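Local coordinates for lysosome-associated membrane glycoprotein 1 (Mus musculus, PDB 5GV0) that is a glycosylated lysosomal membrane protein whose membrane-proximal luminal domain probably takes part in assembly with other LAMP-1 molecules, at residues A[58-63]-A[69-74]; A[141-146]-A[150-155]; A[41-46]-A[65-70]. All blocks are in the same frame, centred on the assembly; numbering follows the deposited sequence.

Interaction 1: residues A[58-63]-A[69-74]. With NAG (2-acetamido-2-deoxy-beta-D-glucopyranose), chain E.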
loop_
_atom_site.group_PDB
_atom_site.type_symbol
_atom_site.label_atom_id
_atom_site.label_comp_id
_atom_site.label_asym_id
_atom_site.label_seq_id
_atom_site.Cartn_x
_atom_site.Cartn_y
_atom_site.Cartn_z
ATOM N N VAL A 58 -11.300 -3.672 -0.184
ATOM C CA VAL A 58 -10.376 -4.600 0.462
ATOM C C VAL A 58 -9.284 -3.781 1.128
ATOM O O VAL A 58 -8.751 -2.855 0.511
ATOM C CB VAL A 58 -9.765 -5.587 -0.560
ATOM C CG1 VAL A 58 -8.550 -6.296 0.013
ATOM C CG2 VAL A 58 -10.807 -6.594 -1.005
ATOM N N THR A 59 -8.949 -4.086 2.378
ATOM C CA THR A 59 -7.934 -3.290 3.065
ATOM C C THR A 59 -6.791 -4.130 3.589
ATOM O O THR A 59 -6.946 -5.324 3.880
ATOM C CB THR A 59 -8.514 -2.499 4.254
ATOM O OG1 THR A 59 -8.888 -3.408 5.301
ATOM C CG2 THR A 59 -9.712 -1.662 3.833
ATOM N N LEU A 60 -5.638 -3.481 3.702
ATOM C CA LEU A 60 -4.461 -4.046 4.349
ATOM C C LEU A 60 -3.867 -2.988 5.262
ATOM O O LEU A 60 -3.568 -1.882 4.806
ATOM C CB LEU A 60 -3.433 -4.496 3.314
ATOM C CG LEU A 60 -2.121 -5.046 3.887
ATOM C CD1 LEU A 60 -2.340 -6.399 4.556
ATOM C CD2 LEU A 60 -1.068 -5.142 2.800
ATOM N N LYS A 61 -3.706 -3.313 6.542
ATOM C CA LYS A 61 -3.115 -2.385 7.495
ATOM C C LYS A 61 -1.812 -2.942 8.048
ATOM O O LYS A 61 -1.760 -4.071 8.527
ATOM C CB LYS A 61 -4.080 -2.077 8.637
ATOM C CG LYS A 61 -3.570 -1.012 9.593
ATOM C CD LYS A 61 -4.523 -0.785 10.750
ATOM C CE LYS A 61 -5.834 -0.165 10.305
ATOM N NZ LYS A 61 -6.647 0.239 11.489
ATOM N N VAL A 62 -0.757 -2.140 7.957
ATOM C CA VAL A 62 0.549 -2.519 8.465
ATOM C C VAL A 62 0.974 -1.488 9.504
ATOM O O VAL A 62 1.007 -0.285 9.232
ATOM C CB VAL A 62 1.595 -2.650 7.326
ATOM C CG1 VAL A 62 1.152 -3.726 6.344
ATOM C CG2 VAL A 62 1.782 -1.339 6.584
ATOM N N GLU A 63 1.281 -1.947 10.708
ATOM C CA GLU A 63 1.480 -0.997 11.787
ATOM C C GLU A 63 2.531 -1.410 12.803
ATOM O O GLU A 63 2.907 -2.580 12.914
ATOM C CB GLU A 63 0.153 -0.743 12.505
ATOM C CG GLU A 63 -0.491 -1.980 13.111
ATOM C CD GLU A 63 -1.910 -1.715 13.582
ATOM O OE1 GLU A 63 -2.161 -0.643 14.177
ATOM O OE2 GLU A 63 -2.783 -2.573 13.348
ATOM N N LEU A 69 -0.216 2.259 8.630
ATOM C CA LEU A 69 -0.464 2.488 7.212
ATOM C C LEU A 69 -1.564 1.573 6.725
ATOM O O LEU A 69 -1.450 0.357 6.874
ATOM C CB LEU A 69 0.802 2.234 6.396
ATOM C CG LEU A 69 0.608 2.236 4.872
ATOM C CD1 LEU A 69 0.327 3.642 4.361
ATOM C CD2 LEU A 69 1.830 1.641 4.168
ATOM N N GLU A 70 -2.610 2.137 6.125
ATOM C CA GLU A 70 -3.657 1.299 5.541
ATOM C C GLU A 70 -3.758 1.546 4.051
ATOM O O GLU A 70 -3.851 2.690 3.589
ATOM C CB GLU A 70 -5.018 1.534 6.194
ATOM C CG GLU A 70 -6.100 0.576 5.650
ATOM C CD GLU A 70 -7.419 0.716 6.372
ATOM O OE1 GLU A 70 -8.095 1.741 6.169
ATOM O OE2 GLU A 70 -7.776 -0.200 7.147
ATOM N N LEU A 71 -3.728 0.454 3.304
ATOM C CA LEU A 71 -3.939 0.478 1.868
ATOM C C LEU A 71 -5.361 0.042 1.602
ATOM O O LEU A 71 -5.837 -0.947 2.176
ATOM C CB LEU A 71 -2.966 -0.449 1.152
ATOM C CG LEU A 71 -1.492 -0.249 1.466
ATOM C CD1 LEU A 71 -0.659 -1.230 0.661
ATOM C CD2 LEU A 71 -1.086 1.187 1.178
ATOM N N GLN A 72 -6.051 0.777 0.743
ATOM C CA GLN A 72 -7.415 0.434 0.379
ATOM C C GLN A 72 -7.469 0.125 -1.101
ATOM O O GLN A 72 -6.991 0.903 -1.921
ATOM C CB GLN A 72 -8.375 1.573 0.735
ATOM C CG GLN A 72 -8.299 1.976 2.192
ATOM C CD GLN A 72 -9.538 2.694 2.684
ATOM O OE1 GLN A 72 -10.336 3.199 1.897
ATOM N NE2 GLN A 72 -9.709 2.738 4.000
ATOM N N PHE A 73 -8.025 -1.031 -1.432
ATOM C CA PHE A 73 -8.158 -1.459 -2.815
ATOM C C PHE A 73 -9.622 -1.407 -3.217
ATOM O O PHE A 73 -10.510 -1.736 -2.427
ATOM C CB PHE A 73 -7.603 -2.874 -3.006
ATOM C CG PHE A 73 -6.124 -2.966 -2.797
ATOM C CD1 PHE A 73 -5.597 -3.109 -1.522
ATOM C CD2 PHE A 73 -5.259 -2.880 -3.872
ATOM C CE1 PHE A 73 -4.220 -3.173 -1.325
ATOM C CE2 PHE A 73 -3.887 -2.943 -3.682
ATOM C CZ PHE A 73 -3.369 -3.089 -2.414
ATOM N N GLY A 74 -9.864 -0.980 -4.448
ATOM C CA GLY A 74 -11.203 -0.925 -4.985
ATOM C C GLY A 74 -11.276 -1.679 -6.285
ATOM O O GLY A 74 -10.267 -2.100 -6.846
HETATM C C1 NAG E . -5.927 6.540 12.685
HETATM C C2 NAG E . -6.506 5.209 12.208
HETATM C C3 NAG E . -8.032 5.259 12.220
HETATM C C4 NAG E . -8.541 5.711 13.583
HETATM C C5 NAG E . -7.873 7.023 13.979
HETATM C C6 NAG E . -8.252 7.482 15.367
HETATM C C7 NAG E . -5.271 3.808 10.607
HETATM C C8 NAG E . -4.840 3.650 9.181
HETATM N N2 NAG E . -6.014 4.886 10.878
HETATM O O3 NAG E . -8.539 3.963 11.929
HETATM O O4 NAG E . -9.951 5.901 13.537
HETATM O O5 NAG E . -6.449 6.855 13.970
HETATM O O6 NAG E . -7.680 6.645 16.364
HETATM O O7 NAG E . -4.966 2.994 11.474
HETATM O O HOH W 1 -7.215 -2.807 7.328
#
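T59 and E70 carry the polar side of this hairpin contact as diagonal neighbours: T59 pairs with Q72 and K61 with E70, both non-hydrogen-bonded pairs, and all four side chains share one face. E70 runs extended with CG anti to the backbone N (chi1 -176°), laying its carboxylate diagonally across T59, where OE2 comes 3.8 Å from T59 CB. A single water ties the two, 2.7 Å from T59 OG1 and 2.7 Å from E70 OE2, to which it donates. T59 OG1 is further bonded to S52 OG on strand 48-52. The second carboxylate oxygen, E70 OE1, receives Q72 NE2 from above the carboxylate plane and forms a salt bridge with R88. K61, bent at chi3 (-67°), stands 4.5 Å from E70 OE2 at NZ, beyond a salt bridge; its NZ instead makes a weak 3.2 Å bond to O7 of the glycan NAG, whose methyl C8 rests on E70 CB. On the other face V62 CG2 lies 3.7 Å from L69 CB, followed by the L60-L71 and then the V58-F73 pair; V58 and L60 pack on strand 14-30, L71 on the adjoining strand 81-92. Six near-linear backbone bonds join strands 57-64 and 67-76. On the polar face the buried E70 carboxylate, shared by an arginine, an amide and water, probably stays charged.

Interaction 2: residues A[141-146]-A[150-155]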
loop_
_atom_site.group_PDB
_atom_site.type_symbol
_atom_site.label_atom_id
_atom_site.label_comp_id
_atom_site.label_asym_id
_atom_site.label_seq_id
_atom_site.Cartn_x
_atom_site.Cartn_y
_atom_site.Cartn_z
ATOM N N GLN A 141 4.111 -7.618 -6.146
ATOM C CA GLN A 141 3.124 -8.446 -6.817
ATOM C C GLN A 141 1.897 -8.409 -5.915
ATOM O O GLN A 141 2.013 -8.632 -4.707
ATOM C CB GLN A 141 3.626 -9.871 -7.053
ATOM C CG GLN A 141 2.638 -10.707 -7.869
ATOM C CD GLN A 141 3.237 -11.986 -8.398
ATOM O OE1 GLN A 141 4.329 -12.399 -7.990
ATOM N NE2 GLN A 141 2.522 -12.633 -9.315
ATOM N N VAL A 142 0.735 -8.080 -6.475
ATOM C CA VAL A 142 -0.442 -7.888 -5.640
ATOM C C VAL A 142 -1.715 -8.276 -6.385
ATOM O O VAL A 142 -1.826 -8.120 -7.606
ATOM C CB VAL A 142 -0.525 -6.423 -5.117
ATOM C CG1 VAL A 142 -0.736 -5.438 -6.260
ATOM C CG2 VAL A 142 -1.622 -6.279 -4.068
ATOM N N GLN A 143 -2.670 -8.815 -5.641
ATOM C CA GLN A 143 -3.948 -9.214 -6.210
ATOM C C GLN A 143 -5.058 -9.032 -5.181
ATOM O O GLN A 143 -4.940 -9.515 -4.047
ATOM C CB GLN A 143 -3.875 -10.660 -6.686
ATOM C CG GLN A 143 -5.136 -11.151 -7.393
ATOM C CD GLN A 143 -4.913 -12.501 -8.037
ATOM O OE1 GLN A 143 -3.786 -12.845 -8.395
ATOM N NE2 GLN A 143 -5.984 -13.287 -8.179
ATOM N N ALA A 144 -6.119 -8.329 -5.570
ATOM C CA ALA A 144 -7.226 -8.031 -4.677
ATOM C C ALA A 144 -8.549 -8.548 -5.234
ATOM O O ALA A 144 -8.735 -8.622 -6.458
ATOM C CB ALA A 144 -7.309 -6.521 -4.423
ATOM N N PHE A 145 -9.431 -8.907 -4.300
ATOM C CA PHE A 145 -10.811 -9.345 -4.516
ATOM C C PHE A 145 -10.840 -10.812 -4.935
ATOM O O PHE A 145 -10.850 -11.684 -4.073
ATOM C CB PHE A 145 -11.539 -8.417 -5.504
ATOM C CG PHE A 145 -11.732 -7.021 -4.959
ATOM C CD1 PHE A 145 -12.812 -6.734 -4.138
ATOM C CD2 PHE A 145 -10.803 -6.021 -5.211
ATOM C CE1 PHE A 145 -12.979 -5.471 -3.597
ATOM C CE2 PHE A 145 -10.961 -4.752 -4.669
ATOM C CZ PHE A 145 -12.053 -4.479 -3.859
ATOM N N LYS A 146 -10.831 -11.100 -6.227
ATOM C CA LYS A 146 -10.885 -12.488 -6.673
ATOM C C LYS A 146 -9.518 -13.165 -6.562
ATOM O O LYS A 146 -8.541 -12.716 -7.161
ATOM C CB LYS A 146 -11.394 -12.560 -8.108
ATOM C CG LYS A 146 -11.613 -13.968 -8.635
ATOM C CD LYS A 146 -12.415 -13.912 -9.928
ATOM C CE LYS A 146 -12.633 -15.298 -10.508
ATOM N NZ LYS A 146 -11.344 -15.954 -10.860
ATOM N N ASP A 150 -6.005 -19.912 -3.784
ATOM C CA ASP A 150 -5.106 -19.299 -2.804
ATOM C C ASP A 150 -3.715 -18.944 -3.352
ATOM O O ASP A 150 -2.712 -19.019 -2.640
ATOM C CB ASP A 150 -4.975 -20.221 -1.588
ATOM C CG ASP A 150 -6.270 -20.336 -0.813
ATOM O OD1 ASP A 150 -6.868 -19.293 -0.443
ATOM O OD2 ASP A 150 -6.704 -21.472 -0.582
ATOM N N ARG A 151 -3.666 -18.499 -4.604
ATOM C CA ARG A 151 -2.398 -18.133 -5.223
ATOM C C ARG A 151 -2.598 -17.033 -6.251
ATOM O O ARG A 151 -3.726 -16.788 -6.673
ATOM C CB ARG A 151 -1.744 -19.345 -5.881
ATOM C CG ARG A 151 -2.541 -19.929 -7.037
ATOM C CD ARG A 151 -1.830 -21.150 -7.573
ATOM N NE ARG A 151 -2.539 -21.781 -8.685
ATOM C CZ ARG A 151 -2.087 -22.865 -9.307
ATOM N NH1 ARG A 151 -0.939 -23.404 -8.921
ATOM N NH2 ARG A 151 -2.764 -23.404 -10.309
ATOM N N PHE A 152 -1.506 -16.366 -6.630
ATOM C CA PHE A 152 -1.562 -15.309 -7.637
ATOM C C PHE A 152 -2.055 -15.839 -8.964
ATOM O O PHE A 152 -1.639 -16.919 -9.394
ATOM C CB PHE A 152 -0.189 -14.677 -7.867
ATOM C CG PHE A 152 0.267 -13.759 -6.766
ATOM C CD1 PHE A 152 -0.500 -12.668 -6.384
ATOM C CD2 PHE A 152 1.496 -13.968 -6.148
ATOM C CE1 PHE A 152 -0.061 -11.811 -5.375
ATOM C CE2 PHE A 152 1.941 -13.114 -5.142
ATOM C CZ PHE A 152 1.161 -12.039 -4.754
ATOM N N GLY A 153 -2.912 -15.060 -9.617
ATOM C CA GLY A 153 -3.269 -15.322 -10.997
ATOM C C GLY A 153 -2.170 -14.868 -11.940
ATOM O O GLY A 153 -1.127 -14.361 -11.516
ATOM N N SER A 154 -2.404 -15.042 -13.234
ATOM C CA SER A 154 -1.409 -14.697 -14.238
ATOM C C SER A 154 -0.967 -13.242 -14.145
ATOM O O SER A 154 -1.758 -12.348 -13.830
ATOM C CB SER A 154 -1.953 -14.981 -15.629
ATOM O OG SER A 154 -2.247 -16.354 -15.754
ATOM N N VAL A 155 0.308 -13.024 -14.423
ATOM C CA VAL A 155 0.951 -11.739 -14.182
ATOM C C VAL A 155 0.698 -10.688 -15.262
ATOM O O VAL A 155 0.877 -10.942 -16.457
ATOM C CB VAL A 155 2.475 -11.927 -14.037
ATOM C CG1 VAL A 155 3.199 -10.594 -14.091
ATOM C CG2 VAL A 155 2.792 -12.660 -12.741
HETATM O O HOH W 2 -5.915 -16.172 -8.320
#
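The phenyl ring of F152 has the side chain of Q141 lying over one face and Q143 at its rim. Q141 CG sits almost exactly above the ring centre, 3.6 Å from the centroid, in a CH-pi contact, and the amide beyond it continues over the ring with the two planes only 4° apart, CD being 3.5 Å from F152 CD2. An extended chain with CG anti to the backbone N (chi1 -175°) lets the glutamine reach so flatly across the ring. Q143 CB meets the edge in the ring plane, 3.9 Å from F152 CD1. At the far end of the amide, Q141 NE2, still above the CG side of the ring, also touches V155 CG2 at 3.4 Å and hydrogen-bonds S118 OG.

These residues pack the irregular segment 150-155 against strand 140-144 of the mixed sheet in the beta-prism fold of LAMP luminal domains; the chain leaves that strand, turns back, and enters strand 155-157, which runs parallel to strand 118-121. F152 also touches L18 and S118, on the two strands flanking 140-144.

The turn is gripped by Q143, whose buried amide is engaged at both oxygen and nitrogen and so held against rotation. Its OE1 takes the N-H of G153 at 2.7 Å, nearly straight, in the carbonyl plane and on a lone pair. NE2 gives one proton to K146 O, which lies in the plane of the Q143 amide, 2.8 Å from NE2. The other goes to a water that in turn donates to R151 O.

Interaction 3: residues A[41-46]-A[65-70]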
loop_
_atom_site.group_PDB
_atom_site.type_symbol
_atom_site.label_atom_id
_atom_site.label_comp_id
_atom_site.label_asym_id
_atom_site.label_seq_id
_atom_site.Cartn_x
_atom_site.Cartn_y
_atom_site.Cartn_z
ATOM N N PHE A 41 10.714 6.002 5.706
ATOM C CA PHE A 41 10.375 4.986 6.687
ATOM C C PHE A 41 9.960 3.729 5.951
ATOM O O PHE A 41 8.898 3.690 5.322
ATOM C CB PHE A 41 9.257 5.471 7.606
ATOM C CG PHE A 41 9.640 6.646 8.448
ATOM C CD1 PHE A 41 10.286 6.462 9.658
ATOM C CD2 PHE A 41 9.367 7.935 8.028
ATOM C CE1 PHE A 41 10.649 7.546 10.433
ATOM C CE2 PHE A 41 9.731 9.019 8.804
ATOM C CZ PHE A 41 10.374 8.818 10.005
ATOM N N ASN A 42 10.805 2.707 6.004
ATOM C CA ASN A 42 10.481 1.453 5.348
ATOM C C ASN A 42 9.402 0.704 6.107
ATOM O O ASN A 42 9.412 0.653 7.336
ATOM C CB ASN A 42 11.723 0.570 5.214
ATOM C CG ASN A 42 12.714 1.106 4.206
ATOM O OD1 ASN A 42 12.391 1.985 3.412
ATOM N ND2 ASN A 42 13.925 0.564 4.219
ATOM N N ILE A 43 8.464 0.130 5.372
ATOM C CA ILE A 43 7.544 -0.815 5.970
ATOM C C ILE A 43 8.361 -2.048 6.304
ATOM O O ILE A 43 9.040 -2.615 5.448
ATOM C CB ILE A 43 6.391 -1.154 5.039
ATOM C CG1 ILE A 43 5.580 0.103 4.721
ATOM C CG2 ILE A 43 5.514 -2.228 5.672
ATOM C CD1 ILE A 43 5.213 0.929 5.931
ATOM N N SER A 44 8.324 -2.429 7.571
ATOM C CA SER A 44 9.184 -3.478 8.083
ATOM C C SER A 44 8.491 -4.828 8.052
ATOM O O SER A 44 7.282 -4.912 8.242
ATOM C CB SER A 44 9.615 -3.143 9.507
ATOM O OG SER A 44 10.313 -4.225 10.090
ATOM N N PRO A 45 9.263 -5.896 7.826
ATOM C CA PRO A 45 8.738 -7.257 7.964
ATOM C C PRO A 45 8.198 -7.487 9.380
ATOM O O PRO A 45 7.307 -8.313 9.588
ATOM C CB PRO A 45 9.965 -8.135 7.676
ATOM C CG PRO A 45 11.141 -7.243 7.917
ATOM C CD PRO A 45 10.695 -5.889 7.478
ATOM N N ASN A 46 8.728 -6.720 10.327
ATOM C CA ASN A 46 8.359 -6.806 11.736
ATOM C C ASN A 46 6.999 -6.217 12.062
ATOM O O ASN A 46 6.451 -6.469 13.132
ATOM C CB ASN A 46 9.406 -6.100 12.590
ATOM C CG ASN A 46 10.781 -6.704 12.433
ATOM O OD1 ASN A 46 10.913 -7.896 12.161
ATOM N ND2 ASN A 46 11.813 -5.886 12.597
ATOM N N LYS A 65 4.289 0.634 16.750
ATOM C CA LYS A 65 3.965 1.522 17.862
ATOM C C LYS A 65 3.776 2.983 17.439
ATOM O O LYS A 65 2.966 3.702 18.021
ATOM C CB LYS A 65 5.055 1.428 18.934
ATOM C CG LYS A 65 4.714 2.132 20.237
ATOM C CD LYS A 65 5.796 1.909 21.283
ATOM C CE LYS A 65 7.105 2.571 20.882
ATOM N NZ LYS A 65 6.979 4.054 20.809
ATOM N N ASN A 66 4.514 3.413 16.421
ATOM C CA ASN A 66 4.529 4.823 16.041
ATOM C C ASN A 66 3.843 5.144 14.720
ATOM O O ASN A 66 3.817 6.299 14.298
ATOM C CB ASN A 66 5.971 5.328 15.977
ATOM C CG ASN A 66 6.577 5.547 17.348
ATOM O OD1 ASN A 66 7.545 4.886 17.725
ATOM N ND2 ASN A 66 6.011 6.483 18.102
ATOM N N ARG A 67 3.275 4.134 14.071
ATOM C CA ARG A 67 2.815 4.316 12.702
ATOM C C ARG A 67 1.801 3.264 12.293
ATOM O O ARG A 67 1.964 2.086 12.603
ATOM C CB ARG A 67 4.013 4.273 11.754
ATOM C CG ARG A 67 3.703 4.552 10.297
ATOM C CD ARG A 67 4.538 3.647 9.407
ATOM N NE ARG A 67 3.962 2.311 9.333
ATOM C CZ ARG A 67 4.661 1.181 9.323
ATOM N NH1 ARG A 67 5.989 1.200 9.386
ATOM N NH2 ARG A 67 4.022 0.025 9.250
ATOM N N ALA A 68 0.756 3.691 11.593
ATOM C CA ALA A 68 -0.178 2.760 10.985
ATOM C C ALA A 68 -0.450 3.180 9.555
ATOM O O ALA A 68 -0.845 4.320 9.298
ATOM C CB ALA A 68 -1.476 2.691 11.785
ATOM N N LEU A 69 -0.216 2.259 8.630
ATOM C CA LEU A 69 -0.464 2.488 7.212
ATOM C C LEU A 69 -1.564 1.573 6.725
ATOM O O LEU A 69 -1.450 0.357 6.874
ATOM C CB LEU A 69 0.802 2.234 6.396
ATOM C CG LEU A 69 0.608 2.236 4.872
ATOM C CD1 LEU A 69 0.327 3.642 4.361
ATOM C CD2 LEU A 69 1.830 1.641 4.168
ATOM N N GLU A 70 -2.610 2.137 6.125
ATOM C CA GLU A 70 -3.657 1.299 5.541
ATOM C C GLU A 70 -3.758 1.546 4.051
ATOM O O GLU A 70 -3.851 2.690 3.589
ATOM C CB GLU A 70 -5.018 1.534 6.194
ATOM C CG GLU A 70 -6.100 0.576 5.650
ATOM C CD GLU A 70 -7.419 0.716 6.372
ATOM O OE1 GLU A 70 -8.095 1.741 6.169
ATOM O OE2 GLU A 70 -7.776 -0.200 7.147
#
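I43 and L69 bring the backbones nearest, yet their CA atoms stay 8.8 Å apart and no hydrogen bond crosses, so side chains alone close the gap. I43 does most of the touching, chiefly through its CD1 methyl. CG1 lies anti to the carbonyl carbon, beside the backbone N (chi1 -62°), and chi2 of -48° turns CD1 in towards segment 65-70 although the CB itself does not point there. CD1 comes down over the centre of one face of the R67 guanidinium, 3.4 Å from CZ and 3.6 Å from both NH1 and NH2. The isoleucine and arginine side chains cross at about a right angle. The same CD1 rests 3.9 Å from L69 CD2, with CG1 close behind, and the methyl thus touches both residues at once.

R67 leaves the backbone with CG anti to N and then bends at chi2 and chi3, which shortens its reach and sets the guanidinium against I43 CD1. There NH2 forms a salt bridge with D47 and hydrogen-bonds V62 O on the neighbouring strand 57-64. D47 OD2 also accepts from S44 N, so one carboxylate anchors both R67 and the chain just beyond I43. That chain then turns through an ST turn in which S44 OG accepts the N-H of N46 at 3.0 Å.

L23 on strand 14-30 packs against I43, while L25 and L89 line R67, placing the contact where the two sheets of the domain face each other. The chemistry is divided: NH2 serves the D47 carboxylate and V62 O, while the guanidinium face takes a methyl, and the buried positive charge is probably balanced by D47.

Interactions 1 and 3 share L69 and E70 on strand 67-76, and their centres lie 12 Å apart. They join through R67 NH2, 3.0 Å from V62 O, and through the I43 CG2 methyl, 3.9 Å from V62 CG2, so V62 of interaction 1 is bound by R67 and packed by I43 of interaction 3. At the other end of that hairpin, interaction 2 is 16 Å away between centres but in touch: F145 packs on V58 and G74, and A144 CB is 3.9 Å from F73 CB. Interactions 2 and 3 sit on opposite sides of the chain's centre, about 11 Å apart at their nearest atoms. The NAG beside K61 and E70 is a glycan on the protein itself.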